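Local structure of TRAP solute Binding Protein (Uncultured marine bacterium, 5I7I) at residues 46-51 with 61-66; 196-201 with 218-223; 211-216 with 279-284; 225-230 with 298-303; 312-317 with 327-332. The protein binds 3-hydroxybenzoate and is probably the extracytoplasmic solute-binding component that delivers aromatic acids to a TRAP transporter. One frame throughout, in Å; residues are numbered along the deposited sequence.

Contact 1 (46-51 with 61-66); sequences PWSEKV and VEIYPA
Ser48 O accepts a hydrogen bond of 2.8 Å from a water molecule that in turn takes the backbone proton of Val61 N at 3.1 Å, so one water ties helix to strand where no direct hydrogen bond does. The pair belongs to a beta-alpha-beta unit: helix 38-54 crosses back over the sheet between strand 25-31 and strand 59-64. Helix and strand run nearly antiparallel here, at 169°, as expected for such a crossover. Beside the water the packing is apolar. Ser48 CB lies 3.7 Å from Val61 CB, at the level where the two backbones are nearest. Trp47 takes part from the flank of the helix. With CG anti to the backbone N (chi1 -178°), its indole swings toward the sheet, and NE1 at the far side of the ring is held by Asn261 O. Val51 CG2, one turn on, sits 3.7 Å above the ring plane over its centre, while Phe240 meets the indole edge-to-face. These neighbours restrict how the indole can turn, and the Val61 side chain crosses the Trp47 side chain at about a right angle, with Val61 CG2 meeting the ring obliquely, 3.9 Å from Trp47 CZ3.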
# COMPACT_ATOMS: atom_id res chain seq x y z
N PRO A 46 -3.24 12.85 12.60
CA PRO A 46 -4.55 13.52 12.63
C PRO A 46 -5.70 12.61 12.99
O PRO A 46 -6.66 13.07 13.63
CB PRO A 46 -4.68 14.14 11.23
CG PRO A 46 -3.63 13.46 10.39
CD PRO A 46 -2.55 13.02 11.31
N TRP A 47 -5.65 11.33 12.61
CA TRP A 47 -6.68 10.39 13.05
C TRP A 47 -6.71 10.35 14.57
O TRP A 47 -7.79 10.44 15.20
CB TRP A 47 -6.39 9.00 12.47
CG TRP A 47 -7.39 7.96 12.82
CD1 TRP A 47 -8.52 7.66 12.14
CD2 TRP A 47 -7.32 7.04 13.92
NE1 TRP A 47 -9.19 6.63 12.76
CE2 TRP A 47 -8.46 6.23 13.86
CE3 TRP A 47 -6.40 6.83 14.95
CZ2 TRP A 47 -8.72 5.24 14.80
CZ3 TRP A 47 -6.65 5.84 15.88
CH2 TRP A 47 -7.80 5.05 15.79
N SER A 48 -5.54 10.24 15.19
CA SER A 48 -5.48 10.17 16.64
C SER A 48 -5.97 11.46 17.27
O SER A 48 -6.57 11.42 18.35
CB SER A 48 -4.06 9.82 17.08
OG SER A 48 -3.19 10.93 16.99
N GLU A 49 -5.73 12.61 16.63
CA GLU A 49 -6.21 13.88 17.18
C GLU A 49 -7.73 13.98 17.09
O GLU A 49 -8.36 14.55 17.99
CB GLU A 49 -5.59 15.04 16.43
CG GLU A 49 -4.12 15.16 16.67
CD GLU A 49 -3.41 16.02 15.64
OE1 GLU A 49 -4.01 16.34 14.59
OE2 GLU A 49 -2.24 16.39 15.91
N LYS A 50 -8.32 13.48 16.00
CA LYS A 50 -9.76 13.49 15.87
C LYS A 50 -10.39 12.56 16.90
O LYS A 50 -11.40 12.90 17.53
CB LYS A 50 -10.15 13.13 14.43
CG LYS A 50 -11.67 13.13 14.13
CD LYS A 50 -11.94 12.90 12.61
CE LYS A 50 -13.44 12.87 12.25
NZ LYS A 50 -14.20 11.78 12.93
N VAL A 51 -9.77 11.38 17.11
CA VAL A 51 -10.24 10.43 18.11
C VAL A 51 -10.13 11.02 19.51
O VAL A 51 -11.03 10.85 20.34
CB VAL A 51 -9.48 9.10 17.98
CG1 VAL A 51 -9.69 8.21 19.20
CG2 VAL A 51 -9.92 8.35 16.72
N VAL A 61 -4.10 7.80 21.82
CA VAL A 61 -3.22 6.97 21.02
C VAL A 61 -1.78 7.43 21.24
O VAL A 61 -1.47 8.62 21.13
CB VAL A 61 -3.61 7.06 19.54
CG1 VAL A 61 -2.70 6.18 18.68
CG2 VAL A 61 -5.06 6.70 19.36
N GLU A 62 -0.90 6.48 21.59
CA GLU A 62 0.55 6.70 21.66
C GLU A 62 1.15 6.15 20.37
O GLU A 62 1.01 4.96 20.07
CB GLU A 62 1.19 5.97 22.85
CG GLU A 62 0.76 6.39 24.23
CD GLU A 62 1.34 5.49 25.35
OE1 GLU A 62 1.91 4.37 25.09
OE2 GLU A 62 1.20 5.92 26.50
N ILE A 63 1.85 6.99 19.63
CA ILE A 63 2.32 6.64 18.30
C ILE A 63 3.79 6.24 18.37
O ILE A 63 4.64 7.06 18.72
CB ILE A 63 2.13 7.81 17.32
CG1 ILE A 63 0.64 8.10 17.14
CG2 ILE A 63 2.81 7.54 15.99
CD1 ILE A 63 0.33 9.32 16.31
N TYR A 64 4.09 5.00 17.99
CA TYR A 64 5.46 4.48 17.95
C TYR A 64 5.84 4.16 16.51
O TYR A 64 5.49 3.08 15.99
CB TYR A 64 5.58 3.23 18.83
CG TYR A 64 5.26 3.51 20.28
CD1 TYR A 64 6.26 3.94 21.14
CD2 TYR A 64 3.98 3.37 20.77
CE1 TYR A 64 5.98 4.21 22.46
CE2 TYR A 64 3.68 3.65 22.10
CZ TYR A 64 4.69 4.08 22.94
OH TYR A 64 4.44 4.34 24.26
N PRO A 65 6.51 5.07 15.82
CA PRO A 65 6.94 4.84 14.43
C PRO A 65 8.24 4.04 14.42
O PRO A 65 8.79 3.69 15.47
CB PRO A 65 7.17 6.27 13.94
CG PRO A 65 7.72 6.96 15.14
CD PRO A 65 6.95 6.39 16.31
N ALA A 66 8.74 3.76 13.22
CA ALA A 66 10.09 3.19 13.05
C ALA A 66 10.31 1.94 13.90
O ALA A 66 11.41 1.70 14.39
CB ALA A 66 11.15 4.26 13.31
O HOH W 1 -6.11 9.82 20.55

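Contact 2 (196-201 with 218-223); sequences ALSKGV and HELTKA
Leu197 and Leu220 face each other near the C-terminal ends of two short helices, 193-198 and 217-220, their CA atoms 7.3 Å apart. A single methyl does most of the work. Leu197 CD1 reaches across to Leu220 CB at 4.0 Å and, equally far, to Thr221 CG2. The two leucines pass each other at a slant, whereas Leu197 and Thr221 meet at about a right angle. Thr221 offers its methyl because OG1 sits between the backbone N and the carbonyl carbon (chi1 59°) and is engaged by Leu217 O in the preceding turn; the hydroxyl bond thereby sets the side of the residue that meets the leucine. Nearer the surface, Leu220 CD2 lies alongside Ser198 OG at 3.8 Å, a van der Waals contact. Met205 of strand 204-207 touches both Leu197 and Thr221, so both side chains are also packed against the sheet. Each helix then ends in its own way. At Gly200, whose positive phi suits glycine, Val201 N bonds back to Ala196 O at 2.7 Å and Gly200 N to Leu197 O at 3.0 Å. The first helix thus closes in a Schellman motif, while the second leaves helical geometry at Thr221 and enters strand 223-227 through a classic beta bulge, in which Lys222 and Ala223 both face Thr151.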
# COMPACT_ATOMS: atom_id res chain seq x y z
N ALA A 196 19.97 -0.75 0.06
CA ALA A 196 20.17 -1.70 -1.03
C ALA A 196 20.59 -0.99 -2.31
O ALA A 196 21.40 -1.53 -3.07
CB ALA A 196 18.89 -2.52 -1.24
N LEU A 197 20.09 0.22 -2.55
CA LEU A 197 20.56 1.02 -3.69
C LEU A 197 22.01 1.46 -3.50
O LEU A 197 22.83 1.33 -4.42
CB LEU A 197 19.69 2.26 -3.84
CG LEU A 197 18.29 2.11 -4.42
CD1 LEU A 197 17.47 3.35 -4.13
CD2 LEU A 197 18.37 1.84 -5.94
N SER A 198 22.33 2.05 -2.34
CA SER A 198 23.65 2.65 -2.14
C SER A 198 24.74 1.59 -2.13
O SER A 198 25.89 1.89 -2.47
CB SER A 198 23.68 3.44 -0.83
OG SER A 198 23.02 4.70 -0.95
N LYS A 199 24.39 0.36 -1.76
CA LYS A 199 25.32 -0.76 -1.73
C LYS A 199 25.31 -1.56 -3.02
O LYS A 199 26.05 -2.55 -3.13
CB LYS A 199 25.01 -1.70 -0.55
CG LYS A 199 25.19 -1.05 0.82
CD LYS A 199 26.13 -1.84 1.72
CE LYS A 199 25.83 -1.62 3.19
NZ LYS A 199 24.59 -2.32 3.60
N GLY A 200 24.51 -1.15 -3.99
CA GLY A 200 24.44 -1.83 -5.26
C GLY A 200 23.74 -3.17 -5.27
O GLY A 200 23.97 -3.96 -6.19
N VAL A 201 22.87 -3.46 -4.29
CA VAL A 201 22.11 -4.72 -4.27
C VAL A 201 20.90 -4.66 -5.21
O VAL A 201 20.41 -5.70 -5.68
CB VAL A 201 21.64 -5.06 -2.83
CG1 VAL A 201 20.36 -5.93 -2.82
CG2 VAL A 201 22.71 -5.79 -2.07
N HIS A 218 14.26 9.87 -3.64
CA HIS A 218 14.26 10.75 -4.80
C HIS A 218 15.61 11.40 -5.04
O HIS A 218 15.81 11.99 -6.11
CB HIS A 218 13.20 11.81 -4.62
CG HIS A 218 13.49 12.72 -3.48
ND1 HIS A 218 13.62 12.27 -2.19
CD2 HIS A 218 13.72 14.05 -3.45
CE1 HIS A 218 13.91 13.29 -1.40
NE2 HIS A 218 13.97 14.38 -2.14
N GLU A 219 16.52 11.32 -4.06
CA GLU A 219 17.92 11.68 -4.27
C GLU A 219 18.70 10.52 -4.86
O GLU A 219 19.59 10.75 -5.69
CB GLU A 219 18.57 12.12 -2.94
CG GLU A 219 17.95 13.41 -2.37
CD GLU A 219 18.58 13.84 -1.05
OE1 GLU A 219 19.36 13.07 -0.46
OE2 GLU A 219 18.30 14.98 -0.61
N LEU A 220 18.35 9.29 -4.49
CA LEU A 220 19.11 8.12 -4.90
C LEU A 220 18.65 7.56 -6.24
O LEU A 220 19.39 6.78 -6.84
CB LEU A 220 19.00 7.05 -3.81
CG LEU A 220 19.59 7.45 -2.47
CD1 LEU A 220 19.16 6.48 -1.40
CD2 LEU A 220 21.10 7.50 -2.55
N THR A 221 17.47 7.94 -6.71
CA THR A 221 17.04 7.60 -8.06
C THR A 221 16.64 8.88 -8.78
O THR A 221 15.89 9.69 -8.24
CB THR A 221 15.87 6.60 -8.08
OG1 THR A 221 14.73 7.10 -7.37
CG2 THR A 221 16.32 5.26 -7.51
N LYS A 222 17.17 9.07 -9.99
CA LYS A 222 16.87 10.25 -10.77
C LYS A 222 16.04 9.97 -12.00
O LYS A 222 15.57 10.92 -12.64
CB LYS A 222 18.18 10.94 -11.20
CG LYS A 222 19.00 11.46 -10.03
CD LYS A 222 18.28 12.59 -9.29
CE LYS A 222 19.07 13.07 -8.09
NZ LYS A 222 20.48 13.33 -8.47
N ALA A 223 15.81 8.71 -12.35
CA ALA A 223 14.97 8.39 -13.49
C ALA A 223 13.69 7.74 -13.00
O ALA A 223 13.71 6.80 -12.20
CB ALA A 223 15.69 7.46 -14.45

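Contact 3 (211-216 with 279-284); sequences IMPSFK and VPARKL. With 3HB (3-hydroxybenzoic acid), chain C.
The loop after strand 204-207 forms part of the wall of the 3-hydroxybenzoate pocket through Ile211, and two residues later it packs through Pro213 against Ala281 and Leu284 of helix 264-287. It illustrates how a binding-site loop can touch its ligand on one side and the protein scaffold on the other. Ile211 lies over the aromatic ring on the side of C3, C4 and C5. Its CB stands 3.6 Å from ligand C3, and CD1 and CG1 each come to 3.7 Å from C4. The chain runs along the ring because CG1 is anti to the backbone N (chi1 -167°) and CD1 then folds round with chi2 61°. Phe215 supports this branch from behind, Ile211 CG1 meeting its ring at the edge, in plane. With an alanine at Ile211, the ligand ring would probably lose its cover over C4 and C5 and be less firmly held against shifting in the pocket. The polar grip comes from Tyr94, Glu210 and Arg168, the arginine probably pairing with the carboxylate, as is usual in TRAP solute-binding proteins. Beyond Ile211 the loop tightens into a short 3-10 turn, in which Phe215 N bonds to Met212 O at 3.0 Å. This turn presents the proline ring to the helix. Ala281 CB packs against the CG-CD edge of the Pro213 ring, 3.9 Å from Pro213 CG, while one helical turn further on Leu284 CD1 touches the same Pro213 CG at 3.8 Å.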
# COMPACT_ATOMS: atom_id res chain seq x y z
N ILE A 211 6.14 8.03 -0.61
CA ILE A 211 7.01 7.41 0.39
C ILE A 211 8.47 7.79 0.19
O ILE A 211 9.28 7.59 1.09
CB ILE A 211 6.79 5.87 0.41
CG1 ILE A 211 7.43 5.22 1.64
CG2 ILE A 211 7.30 5.24 -0.87
CD1 ILE A 211 6.89 5.70 2.97
N MET A 212 8.82 8.34 -0.97
CA MET A 212 10.23 8.43 -1.33
C MET A 212 10.99 9.43 -0.47
O MET A 212 12.11 9.12 -0.04
CB MET A 212 10.38 8.74 -2.81
CG MET A 212 9.93 7.61 -3.68
SD MET A 212 9.96 7.94 -5.44
CE MET A 212 11.70 8.09 -5.76
N PRO A 213 10.48 10.63 -0.22
CA PRO A 213 11.32 11.61 0.48
C PRO A 213 11.65 11.20 1.90
O PRO A 213 12.69 11.60 2.43
CB PRO A 213 10.49 12.90 0.42
CG PRO A 213 9.63 12.71 -0.81
CD PRO A 213 9.26 11.26 -0.76
N SER A 214 10.80 10.38 2.52
CA SER A 214 11.03 9.92 3.88
C SER A 214 12.27 9.04 3.99
O SER A 214 12.79 8.87 5.10
CB SER A 214 9.82 9.14 4.37
OG SER A 214 8.63 9.90 4.22
N PHE A 215 12.77 8.52 2.86
CA PHE A 215 13.97 7.71 2.82
C PHE A 215 14.99 8.25 1.81
O PHE A 215 15.92 7.53 1.44
CB PHE A 215 13.60 6.26 2.49
CG PHE A 215 12.63 5.66 3.46
CD1 PHE A 215 13.07 5.16 4.66
CD2 PHE A 215 11.28 5.56 3.14
CE1 PHE A 215 12.17 4.59 5.55
CE2 PHE A 215 10.38 5.00 4.02
CZ PHE A 215 10.83 4.52 5.23
N LYS A 216 14.85 9.50 1.39
CA LYS A 216 15.78 10.13 0.45
C LYS A 216 15.79 9.43 -0.90
O LYS A 216 16.75 9.55 -1.66
CB LYS A 216 17.20 10.24 1.02
CG LYS A 216 17.34 10.96 2.35
CD LYS A 216 18.79 10.90 2.83
CE LYS A 216 19.07 11.85 3.98
NZ LYS A 216 20.20 12.76 3.65
N VAL A 279 1.72 14.71 -4.80
CA VAL A 279 2.01 15.99 -5.44
C VAL A 279 3.28 16.62 -4.88
O VAL A 279 4.20 16.92 -5.66
CB VAL A 279 0.79 16.92 -5.36
CG1 VAL A 279 1.12 18.28 -5.97
CG2 VAL A 279 -0.40 16.29 -6.06
N PRO A 280 3.41 16.83 -3.57
CA PRO A 280 4.64 17.47 -3.09
C PRO A 280 5.84 16.57 -3.25
O PRO A 280 6.95 17.07 -3.45
CB PRO A 280 4.34 17.77 -1.61
CG PRO A 280 3.20 16.86 -1.25
CD PRO A 280 2.41 16.69 -2.50
N ALA A 281 5.63 15.26 -3.18
CA ALA A 281 6.75 14.32 -3.29
C ALA A 281 7.29 14.29 -4.71
O ALA A 281 8.50 14.25 -4.91
CB ALA A 281 6.30 12.93 -2.85
N ARG A 282 6.39 14.30 -5.70
CA ARG A 282 6.83 14.39 -7.09
C ARG A 282 7.63 15.66 -7.31
O ARG A 282 8.67 15.65 -7.98
CB ARG A 282 5.61 14.36 -8.00
CG ARG A 282 5.91 14.48 -9.48
CD ARG A 282 4.60 14.48 -10.27
NE ARG A 282 4.77 14.42 -11.72
CZ ARG A 282 4.96 15.48 -12.51
NH1 ARG A 282 5.09 15.32 -13.82
NH2 ARG A 282 5.00 16.70 -12.00
N LYS A 283 7.15 16.78 -6.76
CA LYS A 283 7.86 18.04 -6.92
C LYS A 283 9.26 17.96 -6.32
O LYS A 283 10.23 18.39 -6.95
CB LYS A 283 7.05 19.19 -6.32
CG LYS A 283 7.74 20.54 -6.37
CD LYS A 283 6.90 21.59 -5.66
CE LYS A 283 7.64 22.91 -5.56
NZ LYS A 283 7.87 23.48 -6.90
N LEU A 284 9.40 17.39 -5.12
CA LEU A 284 10.73 17.20 -4.55
C LEU A 284 11.62 16.39 -5.49
O LEU A 284 12.81 16.70 -5.64
CB LEU A 284 10.64 16.53 -3.18
CG LEU A 284 10.08 17.36 -2.03
CD1 LEU A 284 9.90 16.52 -0.78
CD2 LEU A 284 10.99 18.56 -1.72
C1' 3HB C . 6.10 0.09 -0.09
O1' 3HB C . 6.26 0.10 -1.34
O2' 3HB C . 6.54 -0.87 0.59
C1 3HB C . 5.42 1.26 0.61
C2 3HB C . 4.80 2.24 -0.16
C3 3HB C . 4.19 3.31 0.45
C4 3HB C . 4.23 3.44 1.81
C5 3HB C . 4.85 2.46 2.58
C6 3HB C . 5.45 1.37 1.99
O3 3HB C . 3.57 4.27 -0.32

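Contact 4 (225-230 with 298-303); sequences TTVSGS and GPLAEM
Val227, the last residue of strand 223-227, meets Leu300 near the start of helix 297-320. Val227 CB and CG1 both lie 3.8 Å from Leu300 CD1, the two side chains crossing at about a right angle. Ser228 follows as the chain leaves the strand, and it receives the other methyl: Leu300 CD2 rests 3.7 Å from Ser228 O and 3.8 Å from Ser228 OG. That hydroxyl is hydrogen-bonded to Leu295 O, so the leucine packs beside a serine whose polar end is already engaged. Leu300 CG stands opposite the backbone N (chi1 175°), which sends the branch toward the strand, and chi2 (60°) then sets CD1 on the valine and CD2 on the serine. Replacing Leu300 with alanine would remove both methyls and is likely to uncover Val227 CB and CG1, opening a gap between helix and strand. The strand pairs with strand 148-151 on one side and with strand 291-295 on the other, where Thr226 bonds to His293 and Leu295, and the start of helix 297-320 packs against the end of strand 223-227, with Leu300 and Met303 also touching Phe109.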
# COMPACT_ATOMS: atom_id res chain seq x y z
N THR A 225 9.59 6.56 -14.15
CA THR A 225 8.63 6.25 -15.20
C THR A 225 7.27 5.96 -14.60
O THR A 225 7.16 5.23 -13.61
CB THR A 225 9.12 5.08 -16.07
OG1 THR A 225 10.10 5.59 -16.97
CG2 THR A 225 7.99 4.47 -16.90
N THR A 226 6.26 6.54 -15.20
CA THR A 226 4.88 6.27 -14.86
C THR A 226 4.17 5.78 -16.12
O THR A 226 4.80 5.57 -17.16
CB THR A 226 4.22 7.49 -14.23
OG1 THR A 226 2.97 7.08 -13.67
CG2 THR A 226 3.97 8.60 -15.26
N VAL A 227 2.86 5.59 -16.03
CA VAL A 227 2.09 5.20 -17.20
C VAL A 227 0.98 6.21 -17.42
O VAL A 227 0.41 6.76 -16.47
CB VAL A 227 1.53 3.76 -17.13
CG1 VAL A 227 2.65 2.75 -17.01
CG2 VAL A 227 0.57 3.63 -15.97
N SER A 228 0.72 6.47 -18.69
CA SER A 228 -0.39 7.32 -19.08
C SER A 228 -1.69 6.51 -19.03
O SER A 228 -1.69 5.29 -18.86
CB SER A 228 -0.17 7.86 -20.48
OG SER A 228 -0.21 6.82 -21.45
N GLY A 229 -2.80 7.22 -19.17
CA GLY A 229 -4.09 6.56 -19.14
C GLY A 229 -4.67 6.49 -17.75
O GLY A 229 -4.19 7.09 -16.80
N SER A 230 -5.74 5.71 -17.65
CA SER A 230 -6.60 5.76 -16.47
C SER A 230 -6.40 4.59 -15.52
O SER A 230 -7.12 4.51 -14.52
CB SER A 230 -8.06 5.82 -16.91
OG SER A 230 -8.36 4.67 -17.66
N GLY A 298 2.69 1.82 -27.92
CA GLY A 298 3.22 0.48 -27.99
C GLY A 298 3.86 -0.01 -26.70
O GLY A 298 3.58 -1.11 -26.21
N PRO A 299 4.78 0.78 -26.14
CA PRO A 299 5.42 0.36 -24.89
C PRO A 299 4.44 0.11 -23.77
O PRO A 299 4.60 -0.84 -23.00
CB PRO A 299 6.37 1.52 -24.57
CG PRO A 299 6.68 2.11 -25.91
CD PRO A 299 5.42 1.97 -26.72
N LEU A 300 3.41 0.94 -23.65
CA LEU A 300 2.41 0.71 -22.61
C LEU A 300 1.62 -0.55 -22.91
O LEU A 300 1.37 -1.37 -22.00
CB LEU A 300 1.49 1.92 -22.49
CG LEU A 300 0.33 1.77 -21.50
CD1 LEU A 300 0.82 1.51 -20.09
CD2 LEU A 300 -0.52 3.01 -21.57
N ALA A 301 1.20 -0.72 -24.16
CA ALA A 301 0.43 -1.91 -24.53
C ALA A 301 1.20 -3.19 -24.25
O ALA A 301 0.62 -4.20 -23.82
CB ALA A 301 0.02 -1.84 -26.01
N GLU A 302 2.51 -3.17 -24.48
CA GLU A 302 3.34 -4.33 -24.21
C GLU A 302 3.33 -4.68 -22.72
O GLU A 302 3.25 -5.87 -22.35
CB GLU A 302 4.74 -4.03 -24.71
CG GLU A 302 5.73 -5.11 -24.48
CD GLU A 302 7.02 -4.84 -25.22
OE1 GLU A 302 7.44 -5.71 -26.02
OE2 GLU A 302 7.59 -3.73 -25.04
N MET A 303 3.43 -3.67 -21.85
CA MET A 303 3.35 -3.93 -20.42
C MET A 303 1.98 -4.46 -20.02
O MET A 303 1.90 -5.38 -19.20
CB MET A 303 3.69 -2.69 -19.61
CG MET A 303 5.14 -2.32 -19.72
SD MET A 303 5.65 -1.30 -18.33
CE MET A 303 7.40 -1.18 -18.70

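Contact 5 (312-317 with 327-332); sequences KDWIKS and MLVKTA
The indole of Trp314 meets helix 325-339 with its six-membered ring: Leu328 CD1 lies at the edge, near the ring plane, 4.3 Å from Trp314 CH2, while Val329 CG2 comes in obliquely, 3.7 Å from Trp314 CZ3. The ring reaches this position because the CA-CB bond is turned to put CG on the far side from the backbone N (chi1 -173°), which carries the indole off its own helix and toward the other. On the opposite side of the bicycle, NE1 is hydrogen-bonded to Glu103 OE1, which satisfies the ring nitrogen and limits how the ring can turn. Val329 is the shared partner. Its CG2 also touches Ile315 CG1 at 3.8 Å, so one methyl touches both the tryptophan and the isoleucine next to it in sequence. Trp314 and Val329 slide past each other in opposite directions, whereas Ile315 and Val329 cross at about a right angle. The axes of the two short segments stay 10.6 Å apart and run at 123° to each other, a separation spanned here by the indole and the branched side chains of Ile315 and Val329. Away from the interface, Met327 O takes two donors from opposite faces of its carbonyl plane: Thr331 N at 2.9 Å and Thr331 OG1 at 2.8 Å, the hydroxyl lying 39° out of the plane. Helix 297-320 and the C-terminal helix 325-339 follow each other across a short connection and pack at a steep angle; Leu328 and Thr331 rest on Tyr124 of helix 114-126, and Ala332 and Trp314 touch the loop holding Phe105, Leu107 and Met110.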
# COMPACT_ATOMS: atom_id res chain seq x y z
N LYS A 312 -3.97 -13.96 -15.24
CA LYS A 312 -4.40 -15.33 -15.50
C LYS A 312 -3.82 -16.29 -14.48
O LYS A 312 -4.53 -17.16 -13.94
CB LYS A 312 -3.95 -15.70 -16.93
CG LYS A 312 -4.07 -17.15 -17.28
CD LYS A 312 -3.44 -17.46 -18.65
CE LYS A 312 -1.90 -17.33 -18.64
NZ LYS A 312 -1.20 -18.62 -18.34
N ASP A 313 -2.51 -16.19 -14.22
CA ASP A 313 -1.89 -17.10 -13.27
C ASP A 313 -2.36 -16.83 -11.86
O ASP A 313 -2.46 -17.77 -11.05
CB ASP A 313 -0.37 -16.99 -13.37
CG ASP A 313 0.18 -17.52 -14.69
OD1 ASP A 313 -0.52 -18.33 -15.36
OD2 ASP A 313 1.32 -17.16 -15.01
N TRP A 314 -2.64 -15.57 -11.52
CA TRP A 314 -3.18 -15.28 -10.19
C TRP A 314 -4.53 -15.94 -9.99
O TRP A 314 -4.79 -16.55 -8.95
CB TRP A 314 -3.26 -13.77 -9.91
CG TRP A 314 -3.66 -13.59 -8.50
CD1 TRP A 314 -2.83 -13.59 -7.42
CD2 TRP A 314 -5.00 -13.49 -7.96
NE1 TRP A 314 -3.54 -13.50 -6.26
CE2 TRP A 314 -4.88 -13.43 -6.56
CE3 TRP A 314 -6.28 -13.47 -8.53
CZ2 TRP A 314 -5.98 -13.33 -5.71
CZ3 TRP A 314 -7.38 -13.35 -7.69
CH2 TRP A 314 -7.22 -13.29 -6.29
N ILE A 315 -5.41 -15.85 -10.99
CA ILE A 315 -6.73 -16.46 -10.88
C ILE A 315 -6.59 -17.95 -10.61
O ILE A 315 -7.23 -18.50 -9.70
CB ILE A 315 -7.57 -16.14 -12.13
CG1 ILE A 315 -8.01 -14.68 -12.09
CG2 ILE A 315 -8.77 -17.06 -12.25
CD1 ILE A 315 -8.63 -14.18 -13.39
N LYS A 316 -5.71 -18.63 -11.34
CA LYS A 316 -5.48 -20.05 -11.08
C LYS A 316 -4.96 -20.28 -9.66
O LYS A 316 -5.39 -21.22 -8.99
CB LYS A 316 -4.50 -20.59 -12.11
CG LYS A 316 -3.90 -21.95 -11.76
CD LYS A 316 -4.13 -22.96 -12.81
CE LYS A 316 -3.64 -24.35 -12.35
NZ LYS A 316 -4.52 -25.41 -12.91
N SER A 317 -4.02 -19.45 -9.20
CA SER A 317 -3.45 -19.59 -7.85
C SER A 317 -4.49 -19.34 -6.77
O SER A 317 -4.43 -19.96 -5.69
CB SER A 317 -2.28 -18.62 -7.65
OG SER A 317 -2.70 -17.32 -7.27
N MET A 327 -14.12 -14.53 -9.96
CA MET A 327 -15.14 -13.70 -9.34
C MET A 327 -14.49 -12.56 -8.57
O MET A 327 -14.96 -11.42 -8.61
CB MET A 327 -16.03 -14.56 -8.46
CG MET A 327 -17.18 -13.83 -7.76
SD MET A 327 -16.65 -13.05 -6.22
CE MET A 327 -18.20 -12.29 -5.71
N LEU A 328 -13.38 -12.84 -7.88
CA LEU A 328 -12.73 -11.80 -7.09
C LEU A 328 -12.15 -10.71 -7.98
O LEU A 328 -12.26 -9.52 -7.66
CB LEU A 328 -11.64 -12.39 -6.18
CG LEU A 328 -12.18 -13.33 -5.11
CD1 LEU A 328 -11.02 -13.97 -4.35
CD2 LEU A 328 -13.13 -12.62 -4.20
N VAL A 329 -11.51 -11.09 -9.09
CA VAL A 329 -10.95 -10.09 -10.00
C VAL A 329 -12.05 -9.22 -10.59
O VAL A 329 -11.93 -7.99 -10.64
CB VAL A 329 -10.11 -10.78 -11.09
CG1 VAL A 329 -9.70 -9.79 -12.18
CG2 VAL A 329 -8.88 -11.40 -10.46
N LYS A 330 -13.15 -9.84 -11.02
CA LYS A 330 -14.29 -9.08 -11.53
C LYS A 330 -14.82 -8.13 -10.47
O LYS A 330 -15.10 -6.96 -10.76
CB LYS A 330 -15.40 -10.01 -12.00
CG LYS A 330 -16.71 -9.27 -12.30
CD LYS A 330 -17.79 -10.13 -12.91
CE LYS A 330 -19.15 -9.42 -12.83
NZ LYS A 330 -19.19 -8.17 -13.62
N THR A 331 -15.00 -8.62 -9.25
CA THR A 331 -15.52 -7.78 -8.17
C THR A 331 -14.60 -6.59 -7.92
O THR A 331 -15.05 -5.44 -7.82
CB THR A 331 -15.64 -8.62 -6.89
OG1 THR A 331 -16.53 -9.71 -7.12
CG2 THR A 331 -16.17 -7.79 -5.73
N ALA A 332 -13.30 -6.85 -7.84
CA ALA A 332 -12.35 -5.77 -7.63
C ALA A 332 -12.44 -4.74 -8.75
O ALA A 332 -12.51 -3.54 -8.49
CB ALA A 332 -10.93 -6.32 -7.52

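Overall arrangement
The five contacts sample a two-lobed binding protein whose ligand lies between two mixed sheets. Contact 1 belongs to the sheet holding strand 59-64, contacts 2 and 4 to the one holding strand 223-227. Contact 3 alone includes a pocket residue; the side chain of Leu197 in contact 2 is about 12 Å from the ligand. Contacts 2 and 3 form one continuous patch, in which His218 packs on Pro213 and Leu284 and Thr221 on Met212. Contact 2 leads through the sequence directly into contact 4, and helix 297-320 links contact 4 to contact 5, 22 Å between centres. Contacts 1 and 5 lie on opposite sides of the chain's centre, their centres 36 Å apart.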